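Local coordinates for glucose-6-phosphate isomerase (Plasmodium falciparum, PDB 3QKI), which probably catalyses the reversible interconversion of alpha-D-glucose 6-phosphate and beta-D-fructose 6-phosphate, an early step of glycolysis that also serves gluconeogenesis, at residues A[141-146]-A[319-324]; A[147-152]-A[324-329]; A[114-119]-A[307-312]; A[313-318]-A[528-533]; A[245-250]-A[293-298]. All coordinates share one frame; numbering follows the deposited sequence.

Interaction 1 (A[141-146]-A[319-324]); sequences GVLKKI and VGILPL
Ile146 lies against the backbone of Ile321 and Leu322, a good example of how a beta-branched side chain fills the gap between two nearly parallel helices. The segments' axes run 10.1 Å apart at an angle of only 17°, and the CA atoms of Ile146 and Leu322 come within 5.7 Å of each other. From its CB, which points at the partner helix, Ile146 sends out two arms. The CG2 arm, set opposite its own backbone N, rests on main-chain atoms: it is 3.7 Å from Ile321 O and 3.8 Å from Leu322 CA. The same methyl also meets the CG2 methyl of Ile321. The other arm starts with CG1, which passes CB of Leu322 at 4.2 Å. It then runs on nearly extended (chi2 166°) and brings CD1 to 4.0 Å from the backbone N of Leu322. One turn earlier, Leu143 contributes a single branch: its CD2 touches Ile321 CG2 at 3.9 Å, the two side chains crossing at a slant. Ile321 thus offers one methyl to both neighbours, and its side chain also packs on Met333 and Leu337 of helix 330-349. Leu322 also packs on Val283 and Val285 of strand 282-285. The carbonyl of Ile321, although pressed by a methyl, is satisfied by the hydroxyl of Ser325. Two near-parallel helices laid on one side of a parallel sheet are consistent with the layered alpha/beta fold of a sugar isomerase (SIS) domain, the fold expected in this family.

Interaction 2 (A[147-152]-A[324-329]); sequences EKYSDD and LSIAFG
Ser325 is the first residue of 324-329 to reach helix 135-154, where it faces Ser150, and two small side chains let the helices come close. The axes are 8.5 Å apart and inclined at 35°. CB of Ser325 lies 3.6 Å from OG of Ser150, and in return CB of Ser150 sits 3.6 Å from the carbonyl O of Ser325. The hydroxyls do not bond to each other; each turns back to the preceding turn of its own helix, Ser325 OG to Ile321 O and Ser150 OG to Ile146 O, which leaves carbon to line much of the interface. Ile326 comes next, its CA only 4.7 Å from that of Ser150. Its CG1 passes Ser150 CB, and CD1 then arrives 4.0 Å from CE2 of Tyr149, at the edge of the ring and in its plane. CG of Tyr149 stands opposite its backbone N (chi1 -176°), which puts the ring beside Ile326 and edge-to-face with Phe303. Both residues also touch Leu244 of strand 243-248, so this is the helix layer on one face of the parallel SIS-domain sheet. The carbonyl of Ile326 accepts a hydrogen bond from Arg154 NH1, a polar tie to helix 135-154 beside the apolar contacts. Gly329 ends the helix with positive phi, its N still bonded to Ser325 O at 2.8 Å, and stands at the N-cap of helix 330-349.

Interaction 3 (A[114-119]-A[307-312]); sequences TALRIP and DWVGGR
Leu116 and Val309 are the residues whose backbones come nearest, yet their CA atoms remain 8.6 Å apart, so the loops are joined by side chains reaching across. Residues 114-116 have helical backbone angles without the regular bonds, and the short coil is closed by a weak bond from Ile118 N to Ala115 O. Segment 307-312 is loop until it tightens into a 3-10 turn at Gly311. Leu116 and Val309 reach toward one another tip to tip: CD1 of Leu116 fits against both methyls of Val309, CG1 at 3.9 Å and CG2 at 4.0 Å. The second branch, CD2, sits between Val309 CG2 and CZ3 of Trp308, 4.1 Å from each. The indole is swung there by a chi1 of 41°, which places CG between the backbone N and carbonyl carbon; its ring system meets that of Trp306 with planes about 15° apart and touches Val135 and Val139 of helix 135-154. Three residues beyond Val309, Arg312 forms a salt bridge with Glu398, a residue that binds fructose 6-phosphate, and Val309 lies about 7 Å, side chain to side chain, from Lys250, another ligand residue. The Gly-Gly-Arg run here belongs to a sequence signature of the phosphoglucose isomerase family, and the contact lies close behind the substrate site and probably helps to shape it.

Interaction 4 (A[313-318]-A[528-533]); sequences FSVTSS and LLLSLY
Leu530 is pushed between Val315 and Thr316, illustrating how a single leucine on a helix can seat a tight turn. Its CG is held opposite the backbone N (chi1 172°), which carries both methyls out toward the loop. CD2 does most of the touching: it lies 3.5 Å from CG1 of Val315, a tight approach for two methyls, and 3.7 Å from CG2 of Thr316. CD1 adds a looser contact to the same Val315 CG1 at 4.1 Å, as Val315 and Leu530 lie alongside each other, pointing opposite ways. Val315 presents that methyl because chi1 of 73° sets CG1 between its backbone N and carbonyl carbon, leaving CG2 to the far side. Leu530 belongs to helix 523-543, which follows strand 513-518 of the mixed sheet, whereas the turn leads into helix 318-328 on the five-stranded parallel sheet. The contact therefore joins the two alpha/beta halves of the phosphoglucose isomerase fold, with Phe336 of helix 330-349 packed against both Leu530 and Thr316. Thr316 divides its duties, the methyl facing Leu530 while OG1 is hydrogen-bonded to Arg117 NH1. The shape beneath the two residues is a type I beta turn from Ser314 to Ser317. Ser314 O is gripped twice, by Ser317 N at 2.9 Å and by Ser317 OG at 2.6 Å, the hydroxyl approaching in the carbonyl plane on a lone pair with a C=O...O angle of 142°. That same OG caps Val319 N, so Ser317 serves as N-cap of the following helix. The side chain of Val315 lies about 8 Å from Gly176 of the fructose 6-phosphate site.

Interaction 5 (A[245-250]-A[293-298]); sequences VIIISK and DEFGIS
Ile247 touches Phe295 and Ile297 with one atom, its CD1 methyl, a neat case of a strand residue reaching the end of a helix and the loop after it through the tip of a long branch. CD1 is 3.5 Å from CE2 of Phe295 and 4.0 Å from both CD2 and CZ, meeting that side of the ring obliquely. The same methyl lies 4.0 Å from CD1 of Ile297. With CG1 beside its backbone N (chi1 -51°) and the chain beyond it nearly extended, Ile247 spans a gap in which the nearest CA atoms, its own and that of Ile297, are 9.9 Å apart. Around this cluster, Ala261 of helix 255-268 touches both Ile247 and Phe295, and Phe252 fills in beside Ile247 and Ile297. Lys265 of the same helix makes a cation-pi contact with the Phe295 ring and a hydrogen bond to the Phe295 carbonyl. The helix ends in a Schellman motif: Gly296 takes positive phi, with two bonds back into the last turn, one from its N to Asp293 O, and Ile297 joins Phe295 against Ile247. Ile247 is fixed in the parallel sheet by backbone hydrogen bonding with Val283. Two residues further on come Ser249 and Lys250, which bind fructose 6-phosphate, and Ser249 OG is hydrogen-bonded to Thr254, another ligand residue. Between the segments, then, the contact is dispersive and non-directional; Lys265 adds polar fixation at the helix end, and the polar residues that bind the sugar phosphate follow at the strand end.

How the interactions relate
Interactions 1 and 2 are successive turns of one pairing, helix 135-154 against helix 318-328, with centres 8 Å apart. Interactions 3 and 4, also 8 Å apart, each use part of the loop leading into helix 318-328. Interaction 5 lies farther out, 24 Å from interaction 4, yet its strand 243-248 packs against helix 318-328 through Ile246 and Ile248. Along the chain, interaction 5 nests inside the loops closed by interactions 1, 2 and 3; interactions 1 and 2 cross both 3 and 4, and 3 closes before 4 opens. The continuous run from 307 to 329 thus links the parallel sheet, the substrate site and, through interaction 4, helix 523-543 of the other half.

Interaction 1 (A[141-146]-A[319-324])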
# COMPACT_ATOMS: atom_id res chain seq x y z
N GLY A 141 -28.31 22.29 1.96
CA GLY A 141 -29.08 22.23 0.71
C GLY A 141 -28.63 21.01 -0.07
O GLY A 141 -29.46 20.23 -0.55
N VAL A 142 -27.30 20.80 -0.15
CA VAL A 142 -26.72 19.63 -0.83
C VAL A 142 -27.03 18.34 -0.08
O VAL A 142 -27.47 17.38 -0.70
CB VAL A 142 -25.21 19.80 -1.12
CG1 VAL A 142 -24.60 18.54 -1.72
CG2 VAL A 142 -24.97 20.98 -2.04
N LEU A 143 -26.85 18.32 1.26
CA LEU A 143 -27.14 17.14 2.07
C LEU A 143 -28.61 16.68 1.93
O LEU A 143 -28.85 15.49 1.77
CB LEU A 143 -26.72 17.33 3.55
CG LEU A 143 -25.22 17.34 3.82
CD1 LEU A 143 -24.93 17.65 5.26
CD2 LEU A 143 -24.58 16.01 3.44
N LYS A 144 -29.57 17.65 1.89
CA LYS A 144 -30.99 17.33 1.71
C LYS A 144 -31.23 16.70 0.33
O LYS A 144 -32.00 15.76 0.21
CB LYS A 144 -31.86 18.59 1.87
CG LYS A 144 -32.06 18.97 3.34
CD LYS A 144 -32.51 20.42 3.43
CE LYS A 144 -33.52 20.69 4.51
NZ LYS A 144 -32.92 20.62 5.87
N LYS A 145 -30.53 17.21 -0.69
CA LYS A 145 -30.61 16.71 -2.06
C LYS A 145 -30.08 15.26 -2.11
O LYS A 145 -30.66 14.41 -2.80
CB LYS A 145 -29.81 17.63 -2.99
CG LYS A 145 -29.98 17.34 -4.47
CD LYS A 145 -29.16 18.30 -5.29
CE LYS A 145 -28.98 17.86 -6.70
NZ LYS A 145 -30.25 17.90 -7.44
N ILE A 146 -28.98 14.98 -1.39
CA ILE A 146 -28.36 13.63 -1.33
C ILE A 146 -29.29 12.68 -0.60
O ILE A 146 -29.51 11.56 -1.09
CB ILE A 146 -26.94 13.65 -0.68
CG1 ILE A 146 -25.94 14.41 -1.58
CG2 ILE A 146 -26.46 12.21 -0.35
CD1 ILE A 146 -24.63 14.78 -0.88
N VAL A 319 -18.82 14.62 -2.52
CA VAL A 319 -17.78 13.72 -3.09
C VAL A 319 -17.93 12.28 -2.52
O VAL A 319 -18.00 11.31 -3.29
CB VAL A 319 -16.34 14.25 -2.87
CG1 VAL A 319 -15.29 13.17 -3.21
CG2 VAL A 319 -16.09 15.53 -3.67
N GLY A 320 -17.99 12.18 -1.20
CA GLY A 320 -18.14 10.91 -0.51
C GLY A 320 -19.56 10.67 -0.02
O GLY A 320 -20.05 9.55 -0.11
N ILE A 321 -20.25 11.71 0.48
CA ILE A 321 -21.60 11.54 1.03
C ILE A 321 -22.61 11.01 0.01
O ILE A 321 -23.43 10.19 0.37
CB ILE A 321 -22.12 12.71 1.91
CG1 ILE A 321 -21.11 13.09 3.04
CG2 ILE A 321 -23.52 12.42 2.49
CD1 ILE A 321 -20.63 11.90 4.07
N LEU A 322 -22.50 11.42 -1.25
CA LEU A 322 -23.41 10.89 -2.26
C LEU A 322 -23.21 9.38 -2.54
O LEU A 322 -24.15 8.63 -2.27
CB LEU A 322 -23.43 11.73 -3.54
CG LEU A 322 -24.22 11.14 -4.69
CD1 LEU A 322 -25.74 11.17 -4.41
CD2 LEU A 322 -23.87 11.82 -5.95
N PRO A 323 -22.03 8.87 -2.98
CA PRO A 323 -21.93 7.42 -3.21
C PRO A 323 -22.11 6.59 -1.94
O PRO A 323 -22.71 5.53 -2.00
CB PRO A 323 -20.55 7.24 -3.83
CG PRO A 323 -19.78 8.43 -3.37
CD PRO A 323 -20.78 9.55 -3.36
N LEU A 324 -21.66 7.10 -0.78
CA LEU A 324 -21.79 6.33 0.47
C LEU A 324 -23.24 6.26 1.00
O LEU A 324 -23.60 5.26 1.62
CB LEU A 324 -20.81 6.81 1.56
CG LEU A 324 -19.29 6.67 1.23
CD1 LEU A 324 -18.43 7.59 2.15
CD2 LEU A 324 -18.84 5.20 1.27

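Interaction 2 (A[147-152]-A[324-329])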
# COMPACT_ATOMS: atom_id res chain seq x y z
N GLU A 147 -29.84 13.11 0.55
CA GLU A 147 -30.76 12.28 1.34
C GLU A 147 -31.92 11.84 0.44
O GLU A 147 -32.19 10.63 0.38
CB GLU A 147 -31.26 13.05 2.56
CG GLU A 147 -32.29 12.32 3.39
CD GLU A 147 -32.70 13.04 4.66
OE1 GLU A 147 -33.22 12.36 5.56
OE2 GLU A 147 -32.47 14.27 4.77
N LYS A 148 -32.55 12.81 -0.29
CA LYS A 148 -33.67 12.53 -1.18
C LYS A 148 -33.28 11.60 -2.33
O LYS A 148 -33.95 10.60 -2.54
CB LYS A 148 -34.34 13.82 -1.70
N TYR A 149 -32.19 11.92 -3.03
CA TYR A 149 -31.72 11.12 -4.16
C TYR A 149 -31.35 9.69 -3.76
O TYR A 149 -31.77 8.75 -4.43
CB TYR A 149 -30.57 11.82 -4.91
CG TYR A 149 -30.12 11.08 -6.15
CD1 TYR A 149 -30.80 11.23 -7.36
CD2 TYR A 149 -29.04 10.20 -6.11
CE1 TYR A 149 -30.40 10.53 -8.50
CE2 TYR A 149 -28.65 9.48 -7.24
CZ TYR A 149 -29.33 9.65 -8.43
OH TYR A 149 -28.95 8.94 -9.55
N SER A 150 -30.58 9.53 -2.68
CA SER A 150 -30.13 8.21 -2.20
C SER A 150 -31.32 7.41 -1.67
O SER A 150 -31.40 6.23 -1.96
CB SER A 150 -29.03 8.34 -1.15
OG SER A 150 -29.46 9.00 0.03
N ASP A 151 -32.27 8.05 -0.96
CA ASP A 151 -33.48 7.38 -0.48
C ASP A 151 -34.26 6.86 -1.69
O ASP A 151 -34.64 5.69 -1.69
CB ASP A 151 -34.38 8.33 0.33
CG ASP A 151 -33.99 8.51 1.80
OD1 ASP A 151 -33.21 7.67 2.32
OD2 ASP A 151 -34.50 9.45 2.43
N ASP A 152 -34.39 7.69 -2.74
CA ASP A 152 -35.11 7.35 -3.97
C ASP A 152 -34.47 6.22 -4.76
O ASP A 152 -35.19 5.39 -5.31
CB ASP A 152 -35.33 8.59 -4.84
CG ASP A 152 -36.40 9.59 -4.35
OD1 ASP A 152 -37.03 9.33 -3.30
OD2 ASP A 152 -36.58 10.62 -5.01
N LEU A 324 -21.66 7.10 -0.78
CA LEU A 324 -21.79 6.33 0.47
C LEU A 324 -23.24 6.26 1.00
O LEU A 324 -23.60 5.26 1.62
CB LEU A 324 -20.81 6.81 1.56
CG LEU A 324 -19.29 6.67 1.23
CD1 LEU A 324 -18.43 7.59 2.15
CD2 LEU A 324 -18.84 5.20 1.27
N SER A 325 -24.05 7.32 0.77
CA SER A 325 -25.46 7.32 1.15
C SER A 325 -26.23 6.39 0.18
O SER A 325 -27.18 5.77 0.60
CB SER A 325 -26.05 8.72 1.08
OG SER A 325 -25.50 9.56 2.08
N ILE A 326 -25.80 6.26 -1.07
CA ILE A 326 -26.44 5.31 -2.00
C ILE A 326 -26.14 3.88 -1.49
O ILE A 326 -27.06 3.07 -1.33
CB ILE A 326 -25.99 5.50 -3.47
CG1 ILE A 326 -26.59 6.81 -4.06
CG2 ILE A 326 -26.37 4.26 -4.35
CD1 ILE A 326 -25.90 7.33 -5.32
N ALA A 327 -24.87 3.60 -1.18
CA ALA A 327 -24.45 2.27 -0.71
C ALA A 327 -25.04 1.88 0.63
O ALA A 327 -25.43 0.72 0.81
CB ALA A 327 -22.92 2.21 -0.65
N PHE A 328 -25.09 2.83 1.59
CA PHE A 328 -25.47 2.50 2.96
C PHE A 328 -26.72 3.16 3.54
O PHE A 328 -27.14 2.78 4.63
CB PHE A 328 -24.29 2.79 3.89
CG PHE A 328 -22.97 2.19 3.47
CD1 PHE A 328 -22.89 0.86 3.05
CD2 PHE A 328 -21.80 2.94 3.52
CE1 PHE A 328 -21.67 0.31 2.68
CE2 PHE A 328 -20.57 2.37 3.18
CZ PHE A 328 -20.51 1.06 2.77
N GLY A 329 -27.25 4.16 2.84
CA GLY A 329 -28.40 4.94 3.32
C GLY A 329 -27.91 6.20 4.01
O GLY A 329 -26.88 6.19 4.70

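Interaction 3 (A[114-119]-A[307-312])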
# COMPACT_ATOMS: atom_id res chain seq x y z
N THR A 114 -14.53 21.29 7.88
CA THR A 114 -15.22 21.11 9.16
C THR A 114 -16.69 21.57 9.11
O THR A 114 -17.51 21.01 9.83
CB THR A 114 -14.46 21.81 10.32
OG1 THR A 114 -14.27 23.19 9.99
CG2 THR A 114 -13.14 21.16 10.62
N ALA A 115 -17.03 22.53 8.23
CA ALA A 115 -18.41 23.03 8.07
C ALA A 115 -19.32 21.98 7.45
O ALA A 115 -20.53 22.01 7.70
CB ALA A 115 -18.42 24.31 7.23
N LEU A 116 -18.74 21.03 6.66
CA LEU A 116 -19.48 19.97 5.98
C LEU A 116 -20.26 19.05 6.92
O LEU A 116 -21.28 18.48 6.53
CB LEU A 116 -18.54 19.11 5.11
CG LEU A 116 -17.84 19.85 3.97
CD1 LEU A 116 -16.69 19.02 3.42
CD2 LEU A 116 -18.82 20.28 2.88
N ARG A 117 -19.78 18.90 8.13
CA ARG A 117 -20.39 18.00 9.10
C ARG A 117 -21.09 18.69 10.28
O ARG A 117 -21.49 18.00 11.21
CB ARG A 117 -19.40 16.92 9.55
CG ARG A 117 -18.05 17.48 9.98
CD ARG A 117 -16.99 17.29 8.91
NE ARG A 117 -15.69 17.29 9.57
CZ ARG A 117 -14.53 16.99 8.99
NH1 ARG A 117 -14.49 16.67 7.70
NH2 ARG A 117 -13.42 16.99 9.70
N ILE A 118 -21.26 20.03 10.25
CA ILE A 118 -22.00 20.73 11.31
C ILE A 118 -23.50 20.29 11.13
O ILE A 118 -24.01 20.35 10.01
CB ILE A 118 -21.80 22.27 11.26
CG1 ILE A 118 -20.34 22.63 11.59
CG2 ILE A 118 -22.79 22.99 12.21
CD1 ILE A 118 -19.95 24.12 11.28
N PRO A 119 -24.15 19.73 12.18
CA PRO A 119 -25.55 19.28 12.01
C PRO A 119 -26.53 20.44 11.85
O PRO A 119 -26.22 21.56 12.24
CB PRO A 119 -25.82 18.44 13.27
CG PRO A 119 -24.90 18.98 14.30
CD PRO A 119 -23.69 19.56 13.58
N ASP A 307 -15.00 25.57 -3.19
CA ASP A 307 -13.54 25.73 -3.28
C ASP A 307 -12.81 25.65 -1.94
O ASP A 307 -11.62 25.35 -1.93
CB ASP A 307 -13.13 26.95 -4.14
CG ASP A 307 -13.37 28.32 -3.53
OD1 ASP A 307 -13.01 29.33 -4.19
OD2 ASP A 307 -13.93 28.40 -2.40
N TRP A 308 -13.52 25.89 -0.81
CA TRP A 308 -12.97 25.79 0.54
C TRP A 308 -12.92 24.32 1.06
O TRP A 308 -12.54 24.07 2.20
CB TRP A 308 -13.64 26.76 1.53
CG TRP A 308 -15.13 26.89 1.40
CD1 TRP A 308 -15.81 27.95 0.87
CD2 TRP A 308 -16.13 25.98 1.88
NE1 TRP A 308 -17.16 27.74 0.96
CE2 TRP A 308 -17.39 26.55 1.60
CE3 TRP A 308 -16.08 24.73 2.53
CZ2 TRP A 308 -18.59 25.91 1.92
CZ3 TRP A 308 -17.27 24.11 2.86
CH2 TRP A 308 -18.50 24.69 2.56
N VAL A 309 -13.30 23.37 0.18
CA VAL A 309 -13.21 21.93 0.41
C VAL A 309 -12.00 21.43 -0.40
O VAL A 309 -12.09 21.34 -1.62
CB VAL A 309 -14.49 21.13 0.02
CG1 VAL A 309 -14.33 19.66 0.41
CG2 VAL A 309 -15.74 21.72 0.67
N GLY A 310 -10.91 21.10 0.27
CA GLY A 310 -9.74 20.55 -0.42
C GLY A 310 -10.02 19.11 -0.82
O GLY A 310 -10.72 18.43 -0.09
N GLY A 311 -9.53 18.68 -1.99
CA GLY A 311 -9.72 17.32 -2.49
C GLY A 311 -9.48 16.23 -1.46
O GLY A 311 -10.36 15.41 -1.21
N ARG A 312 -8.33 16.27 -0.79
CA ARG A 312 -7.96 15.31 0.27
C ARG A 312 -8.79 15.47 1.59
O ARG A 312 -8.60 14.66 2.50
CB ARG A 312 -6.45 15.34 0.56
CG ARG A 312 -5.93 16.71 0.99
CD ARG A 312 -4.45 16.78 0.77
NE ARG A 312 -3.92 18.11 1.04
CZ ARG A 312 -3.70 19.02 0.10
NH1 ARG A 312 -3.95 18.75 -1.18
NH2 ARG A 312 -3.22 20.21 0.43

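Interaction 4 (A[313-318]-A[528-533])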
# COMPACT_ATOMS: atom_id res chain seq x y z
N PHE A 313 -9.66 16.50 1.68
CA PHE A 313 -10.57 16.74 2.81
C PHE A 313 -12.04 16.69 2.30
O PHE A 313 -12.94 17.19 2.96
CB PHE A 313 -10.29 18.15 3.40
CG PHE A 313 -8.92 18.36 4.00
CD1 PHE A 313 -8.65 17.99 5.32
CD2 PHE A 313 -7.91 18.99 3.27
CE1 PHE A 313 -7.39 18.22 5.89
CE2 PHE A 313 -6.65 19.20 3.83
CZ PHE A 313 -6.40 18.83 5.14
N SER A 314 -12.27 16.12 1.13
CA SER A 314 -13.59 16.14 0.46
C SER A 314 -14.59 15.00 0.73
O SER A 314 -15.75 15.15 0.36
CB SER A 314 -13.44 16.41 -1.04
OG SER A 314 -13.04 15.24 -1.74
N VAL A 315 -14.18 13.91 1.40
CA VAL A 315 -15.10 12.77 1.68
C VAL A 315 -16.39 13.17 2.41
O VAL A 315 -17.43 12.56 2.14
CB VAL A 315 -14.42 11.49 2.26
CG1 VAL A 315 -14.02 11.69 3.71
CG2 VAL A 315 -15.34 10.26 2.13
N THR A 316 -16.35 14.18 3.32
CA THR A 316 -17.54 14.64 4.04
C THR A 316 -18.41 15.62 3.24
O THR A 316 -19.46 16.03 3.71
CB THR A 316 -17.22 15.09 5.48
OG1 THR A 316 -16.31 16.20 5.43
CG2 THR A 316 -16.67 13.94 6.34
N SER A 317 -18.02 15.93 2.00
CA SER A 317 -18.85 16.76 1.11
C SER A 317 -19.60 15.73 0.24
O SER A 317 -19.41 14.53 0.44
CB SER A 317 -17.99 17.65 0.22
OG SER A 317 -17.34 16.91 -0.80
N SER A 318 -20.38 16.20 -0.77
CA SER A 318 -21.07 15.33 -1.72
C SER A 318 -20.12 14.30 -2.39
O SER A 318 -20.57 13.21 -2.74
CB SER A 318 -21.78 16.15 -2.79
OG SER A 318 -20.90 17.08 -3.38
N LEU A 528 -15.21 9.54 13.76
CA LEU A 528 -14.22 9.95 14.77
C LEU A 528 -12.79 9.71 14.22
O LEU A 528 -11.94 10.58 14.37
CB LEU A 528 -14.37 9.13 16.06
CG LEU A 528 -15.56 9.37 16.96
CD1 LEU A 528 -15.50 8.40 18.13
CD2 LEU A 528 -15.61 10.83 17.48
N LEU A 529 -12.55 8.53 13.60
CA LEU A 529 -11.25 8.14 13.03
C LEU A 529 -10.82 9.08 11.88
O LEU A 529 -9.68 9.52 11.86
CB LEU A 529 -11.24 6.65 12.60
CG LEU A 529 -9.94 6.09 12.01
CD1 LEU A 529 -8.80 6.11 13.03
CD2 LEU A 529 -10.15 4.66 11.50
N LEU A 530 -11.73 9.39 10.95
CA LEU A 530 -11.42 10.30 9.84
C LEU A 530 -11.05 11.68 10.36
O LEU A 530 -10.00 12.21 9.98
CB LEU A 530 -12.60 10.44 8.85
CG LEU A 530 -12.41 11.53 7.78
CD1 LEU A 530 -11.36 11.13 6.76
CD2 LEU A 530 -13.70 11.96 7.20
N SER A 531 -11.89 12.25 11.24
CA SER A 531 -11.66 13.60 11.75
C SER A 531 -10.39 13.66 12.59
O SER A 531 -9.68 14.66 12.53
CB SER A 531 -12.87 14.12 12.51
OG SER A 531 -12.55 15.32 13.20
N LEU A 532 -10.07 12.60 13.33
CA LEU A 532 -8.87 12.52 14.15
C LEU A 532 -7.63 12.77 13.28
O LEU A 532 -6.78 13.57 13.65
CB LEU A 532 -8.80 11.14 14.86
CG LEU A 532 -7.50 10.81 15.62
CD1 LEU A 532 -7.22 11.83 16.68
CD2 LEU A 532 -7.54 9.40 16.21
N TYR A 533 -7.54 12.10 12.11
CA TYR A 533 -6.41 12.25 11.20
C TYR A 533 -6.45 13.57 10.43
O TYR A 533 -5.39 14.21 10.27
CB TYR A 533 -6.24 11.02 10.28
CG TYR A 533 -5.48 9.92 10.98
CD1 TYR A 533 -6.11 9.09 11.91
CD2 TYR A 533 -4.10 9.78 10.81
CE1 TYR A 533 -5.39 8.13 12.63
CE2 TYR A 533 -3.38 8.82 11.53
CZ TYR A 533 -4.03 7.99 12.43
OH TYR A 533 -3.32 7.04 13.13

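Interaction 5 (A[245-250]-A[293-298])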
# COMPACT_ATOMS: atom_id res chain seq x y z
N VAL A 245 -23.45 5.68 -12.86
CA VAL A 245 -22.11 6.20 -12.99
C VAL A 245 -22.03 7.58 -12.32
O VAL A 245 -22.82 8.48 -12.66
CB VAL A 245 -21.70 6.24 -14.48
CG1 VAL A 245 -20.32 6.82 -14.66
CG2 VAL A 245 -21.78 4.84 -15.10
N ILE A 246 -21.11 7.74 -11.37
CA ILE A 246 -20.89 9.01 -10.66
C ILE A 246 -19.54 9.58 -11.09
O ILE A 246 -18.52 8.95 -10.85
CB ILE A 246 -21.00 8.89 -9.12
CG1 ILE A 246 -22.32 8.20 -8.71
CG2 ILE A 246 -20.81 10.27 -8.42
CD1 ILE A 246 -22.48 7.94 -7.19
N ILE A 247 -19.55 10.78 -11.74
CA ILE A 247 -18.34 11.44 -12.20
C ILE A 247 -18.00 12.57 -11.21
O ILE A 247 -18.78 13.51 -11.04
CB ILE A 247 -18.47 11.93 -13.67
CG1 ILE A 247 -18.96 10.77 -14.59
CG2 ILE A 247 -17.13 12.48 -14.17
CD1 ILE A 247 -19.73 11.26 -15.83
N ILE A 248 -16.84 12.45 -10.55
CA ILE A 248 -16.40 13.38 -9.51
C ILE A 248 -15.23 14.20 -9.98
O ILE A 248 -14.12 13.67 -10.16
CB ILE A 248 -16.13 12.66 -8.18
CG1 ILE A 248 -17.36 11.81 -7.74
CG2 ILE A 248 -15.78 13.72 -7.09
CD1 ILE A 248 -17.07 10.56 -7.13
N SER A 249 -15.47 15.52 -10.19
CA SER A 249 -14.46 16.47 -10.66
C SER A 249 -15.01 17.87 -10.47
O SER A 249 -16.02 18.21 -11.10
CB SER A 249 -14.12 16.25 -12.14
OG SER A 249 -13.32 17.30 -12.64
N LYS A 250 -14.34 18.69 -9.64
CA LYS A 250 -14.80 20.07 -9.42
C LYS A 250 -14.97 20.85 -10.76
O LYS A 250 -16.04 21.41 -11.01
CB LYS A 250 -13.84 20.80 -8.46
CG LYS A 250 -14.29 22.21 -8.06
CD LYS A 250 -15.51 22.23 -7.14
CE LYS A 250 -15.61 23.51 -6.33
NZ LYS A 250 -15.96 24.69 -7.17
N ASP A 293 -23.78 19.85 -18.17
CA ASP A 293 -24.86 19.99 -19.14
C ASP A 293 -24.43 19.44 -20.51
O ASP A 293 -25.12 18.60 -21.08
CB ASP A 293 -25.26 21.47 -19.27
CG ASP A 293 -26.73 21.71 -19.09
OD1 ASP A 293 -27.30 21.22 -18.08
OD2 ASP A 293 -27.32 22.41 -19.94
N GLU A 294 -23.24 19.85 -20.98
CA GLU A 294 -22.66 19.41 -22.25
C GLU A 294 -22.46 17.90 -22.29
O GLU A 294 -22.62 17.28 -23.34
CB GLU A 294 -21.31 20.10 -22.48
CG GLU A 294 -21.39 21.17 -23.56
CD GLU A 294 -20.28 22.20 -23.53
OE1 GLU A 294 -20.60 23.40 -23.37
OE2 GLU A 294 -19.10 21.82 -23.70
N PHE A 295 -22.12 17.32 -21.12
CA PHE A 295 -21.88 15.90 -20.97
C PHE A 295 -23.19 15.10 -21.06
O PHE A 295 -23.16 13.89 -21.29
CB PHE A 295 -21.14 15.62 -19.64
CG PHE A 295 -20.36 14.32 -19.65
CD1 PHE A 295 -19.08 14.26 -20.17
CD2 PHE A 295 -20.94 13.15 -19.17
CE1 PHE A 295 -18.37 13.05 -20.21
CE2 PHE A 295 -20.25 11.93 -19.24
CZ PHE A 295 -18.97 11.90 -19.75
N GLY A 296 -24.32 15.78 -20.88
CA GLY A 296 -25.62 15.14 -20.94
C GLY A 296 -26.14 14.72 -19.58
O GLY A 296 -27.03 13.88 -19.49
N ILE A 297 -25.61 15.33 -18.51
CA ILE A 297 -26.06 15.07 -17.15
C ILE A 297 -27.19 16.05 -16.82
O ILE A 297 -27.07 17.25 -17.07
CB ILE A 297 -24.87 15.13 -16.16
CG1 ILE A 297 -23.89 13.96 -16.46
CG2 ILE A 297 -25.35 15.07 -14.69
CD1 ILE A 297 -22.54 14.16 -15.97
N SER A 298 -28.31 15.53 -16.32
CA SER A 298 -29.46 16.34 -15.93
C SER A 298 -29.11 17.23 -14.71
O SER A 298 -28.23 16.89 -13.93
CB SER A 298 -30.65 15.43 -15.65
OG SER A 298 -31.53 15.95 -14.67